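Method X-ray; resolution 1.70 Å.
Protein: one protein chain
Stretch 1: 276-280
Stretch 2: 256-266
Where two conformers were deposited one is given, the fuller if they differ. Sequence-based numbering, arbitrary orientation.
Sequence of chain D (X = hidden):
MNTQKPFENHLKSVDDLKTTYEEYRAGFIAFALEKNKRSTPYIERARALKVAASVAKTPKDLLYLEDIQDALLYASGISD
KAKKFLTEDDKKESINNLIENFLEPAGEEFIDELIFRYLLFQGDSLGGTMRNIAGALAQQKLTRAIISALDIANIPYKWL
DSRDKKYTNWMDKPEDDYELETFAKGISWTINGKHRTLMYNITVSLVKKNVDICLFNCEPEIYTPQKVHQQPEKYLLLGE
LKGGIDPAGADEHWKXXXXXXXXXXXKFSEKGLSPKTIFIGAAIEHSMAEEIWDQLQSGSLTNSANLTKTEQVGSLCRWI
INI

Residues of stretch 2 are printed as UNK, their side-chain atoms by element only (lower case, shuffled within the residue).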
# COMPACT_ATOMS: atom_id res chain seq x y z
N LYS D 276 9.21 4.86 -25.81
CA LYS D 276 10.11 4.01 -25.00
C LYS D 276 9.48 3.90 -23.62
O LYS D 276 8.71 4.77 -23.22
CB LYS D 276 11.50 4.66 -24.84
CG LYS D 276 12.30 4.77 -26.14
CD LYS D 276 13.56 5.57 -25.86
CE LYS D 276 14.40 5.75 -27.09
NZ LYS D 276 13.70 5.31 -28.33
N THR D 277 9.78 2.83 -22.90
CA THR D 277 9.24 2.68 -21.54
C THR D 277 10.36 2.29 -20.60
O THR D 277 11.29 1.58 -20.98
CB THR D 277 8.11 1.60 -21.44
OG1 THR D 277 8.61 0.36 -21.90
CG2 THR D 277 6.83 2.04 -22.23
N ILE D 278 10.31 2.79 -19.37
CA ILE D 278 11.35 2.46 -18.40
C ILE D 278 10.74 2.20 -17.01
O ILE D 278 9.64 2.64 -16.71
CB ILE D 278 12.50 3.60 -18.27
CG1 ILE D 278 11.94 4.88 -17.62
CG2 ILE D 278 13.13 3.90 -19.63
CD1 ILE D 278 13.00 5.98 -17.41
N PHE D 279 11.49 1.45 -16.21
CA PHE D 279 11.14 1.17 -14.83
C PHE D 279 12.39 1.41 -13.99
O PHE D 279 13.44 0.83 -14.26
CB PHE D 279 10.70 -0.27 -14.61
CG PHE D 279 10.38 -0.55 -13.17
CD1 PHE D 279 9.15 -0.17 -12.64
CD2 PHE D 279 11.34 -1.10 -12.32
CE1 PHE D 279 8.87 -0.32 -11.27
CE2 PHE D 279 11.06 -1.27 -10.92
CZ PHE D 279 9.83 -0.87 -10.42
N ILE D 280 12.27 2.26 -12.98
CA ILE D 280 13.39 2.55 -12.08
C ILE D 280 12.86 2.25 -10.69
O ILE D 280 11.81 2.74 -10.32
CB ILE D 280 13.81 4.04 -12.14
CG1 ILE D 280 14.20 4.41 -13.57
CG2 ILE D 280 14.92 4.35 -11.13
CD1 ILE D 280 14.29 5.94 -13.81
N UNK D 256 1.99 -3.60 -9.72
CA UNK D 256 1.19 -2.39 -10.02
C UNK D 256 1.73 -1.65 -11.26
O UNK D 256 1.00 -1.36 -12.22
c UNK D 256 1.16 -1.43 -8.80
o UNK D 256 0.85 -2.17 -7.61
c UNK D 256 0.16 -0.36 -8.99
N UNK D 257 3.04 -1.37 -11.25
CA UNK D 257 3.73 -0.65 -12.33
C UNK D 257 3.67 -1.41 -13.64
O UNK D 257 3.54 -0.81 -14.70
c UNK D 257 5.19 -0.37 -11.97
N UNK D 258 3.76 -2.73 -13.58
CA UNK D 258 3.72 -3.47 -14.78
C UNK D 258 2.35 -3.33 -15.45
O UNK D 258 2.29 -3.25 -16.67
c UNK D 258 4.05 -5.71 -15.77
o UNK D 258 4.87 -5.54 -16.65
n UNK D 258 3.05 -6.57 -15.88
c UNK D 258 4.09 -4.90 -14.52
N UNK D 259 1.25 -3.26 -14.69
CA UNK D 259 -0.04 -3.07 -15.35
C UNK D 259 -0.08 -1.68 -15.90
O UNK D 259 -0.58 -1.46 -17.00
c UNK D 259 -2.53 -2.98 -15.10
o UNK D 259 -1.21 -4.62 -14.03
c UNK D 259 -1.21 -3.26 -14.42
N UNK D 260 0.47 -0.72 -15.15
CA UNK D 260 0.48 0.66 -15.63
C UNK D 260 1.23 0.76 -16.97
O UNK D 260 0.77 1.40 -17.90
c UNK D 260 1.12 1.58 -14.60
N UNK D 261 2.38 0.10 -17.07
CA UNK D 261 3.14 0.18 -18.30
C UNK D 261 2.46 -0.58 -19.44
O UNK D 261 2.58 -0.18 -20.58
c UNK D 261 5.86 1.90 -17.86
c UNK D 261 6.53 -0.10 -16.52
c UNK D 261 4.57 -0.30 -18.04
c UNK D 261 5.35 0.64 -17.11
N UNK D 262 1.71 -1.63 -19.13
CA UNK D 262 0.98 -2.37 -20.12
C UNK D 262 -0.22 -1.53 -20.63
O UNK D 262 -0.52 -1.51 -21.82
c UNK D 262 0.56 -3.71 -19.55
o UNK D 262 1.74 -4.44 -19.14
c UNK D 262 -0.23 -4.48 -20.58
N UNK D 263 -0.88 -0.80 -19.75
CA UNK D 263 -1.96 0.08 -20.19
C UNK D 263 -1.34 1.05 -21.23
O UNK D 263 -1.92 1.29 -22.28
n UNK D 263 -4.89 1.77 -14.36
c UNK D 263 -5.41 0.68 -14.90
n UNK D 263 -6.44 0.11 -14.28
c UNK D 263 -3.51 0.13 -18.16
c UNK D 263 -3.84 0.84 -16.84
c UNK D 263 -2.51 0.90 -19.01
n UNK D 263 -4.94 0.21 -16.07
N UNK D 264 -0.15 1.58 -20.91
CA UNK D 264 0.56 2.54 -21.77
C UNK D 264 0.87 1.96 -23.15
O UNK D 264 0.49 2.54 -24.18
c UNK D 264 2.76 3.74 -22.16
c UNK D 264 1.56 4.00 -19.97
c UNK D 264 2.77 4.32 -19.01
c UNK D 264 1.88 3.03 -21.11
N UNK D 265 1.55 0.83 -23.16
CA UNK D 265 1.92 0.14 -24.37
C UNK D 265 0.72 -0.23 -25.21
O UNK D 265 0.76 -0.07 -26.43
c UNK D 265 2.69 -1.13 -24.03
c UNK D 265 4.15 -0.88 -23.88
n UNK D 265 3.26 -4.66 -21.41
c UNK D 265 4.90 -2.16 -23.55
n UNK D 265 4.39 -2.92 -22.40
c UNK D 265 3.65 -4.02 -22.50
n UNK D 265 3.32 -4.51 -23.69
N UNK D 266 -0.35 -0.70 -24.56
CA UNK D 266 -1.56 -1.09 -25.25
C UNK D 266 -2.20 0.10 -25.95
O UNK D 266 -2.43 0.07 -27.17
c UNK D 266 -2.20 -3.20 -23.90
o UNK D 266 -1.34 -3.83 -24.52
n UNK D 266 -2.88 -3.74 -22.89
c UNK D 266 -2.55 -1.72 -24.25

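Position 256 carries three side-chain atoms, a carbon bearing one oxygen and one carbon, and lies out of reach of the strand. Branching at CB with a single oxygen makes it Thr256; its hydroxyl is hydrogen-bonded elsewhere in the structure, which suits a polar group in a buried site.

Position 257 has one carbon, directed toward the strand; its CB lies 3.7 Å from CE1 of Phe279. A lone CB identifies Ala257, whose small methyl lets the aromatic ring come close to the helix.

Position 258 shows two carbons, the second carrying an oxygen and a nitrogen, and points sideways without touching the strand. This amide is Asn258, and both its polar ends are satisfied elsewhere.

Position 259 repeats the pattern of one carbon with an oxygen and a carbon, far from the strand: Thr259, its OG1 satisfied elsewhere in the structure. Position 260, a single carbon likewise out of reach, is Ala260, small enough for a helical position that makes no contact here.

Position 261 has four carbons forked at the second, pointing toward the strand, with one terminal carbon near Thr277 and Ile278. The fork beyond CB distinguishes Leu261. Its CD2 lies 4.2 Å from CB of Thr277 and 4.0 Å from O of Ile278, so the branched end packs along both side chain and backbone of the strand.

At position 262, out of reach of the strand, a carbon again bears one oxygen and one carbon, giving Thr262. Its OG1 donates a hydrogen bond to the backbone O of Asn258 at 2.8 Å, one turn back, so the hydroxyl is served by the helix itself.

Position 263 has three carbons, a nitrogen, then a carbon with two more nitrogens: the guanidinium of Arg263, out of reach of the strand and hydrogen-bonded elsewhere in the structure, as suits a buried charged group.

Position 264 has four carbons forked at the first, one arm two carbons long; CA-to-CB points toward the strand and a carbon nears Thr277. It is Ile264, an apolar side chain suited to a buried site. Its CG2 meets CG2 of Thr277 at 4.4 Å, methyl to methyl.

Position 265 has three carbons, a nitrogen, then a carbon with two nitrogens; CA-to-CB points sideways, and a chain carbon nears Thr277. This is Arg265, whose aliphatic CG lies 4.3 Å from CG2 of Thr277 while the guanidinium folds back over Thr262.

Position 266, two carbons ending in oxygen and nitrogen, makes no contact and is Asn266, an exposed amide that can meet solvent.

Helix and strand run nearly antiparallel, at 173°, and their axes approach to 10.0 Å. Thr277 and Phe279, alternate residues of the strand, point toward the helix and meet Leu261 and Ala257, one helical turn apart. No hydrogen bond crosses; the contact rests on modest van der Waals packing, closest between Phe279 CE1 and Ala257 CB at 3.7 Å, and buries 242 Å² summed over both sides.

Stretch 2 256-266: TANTALTRIRN
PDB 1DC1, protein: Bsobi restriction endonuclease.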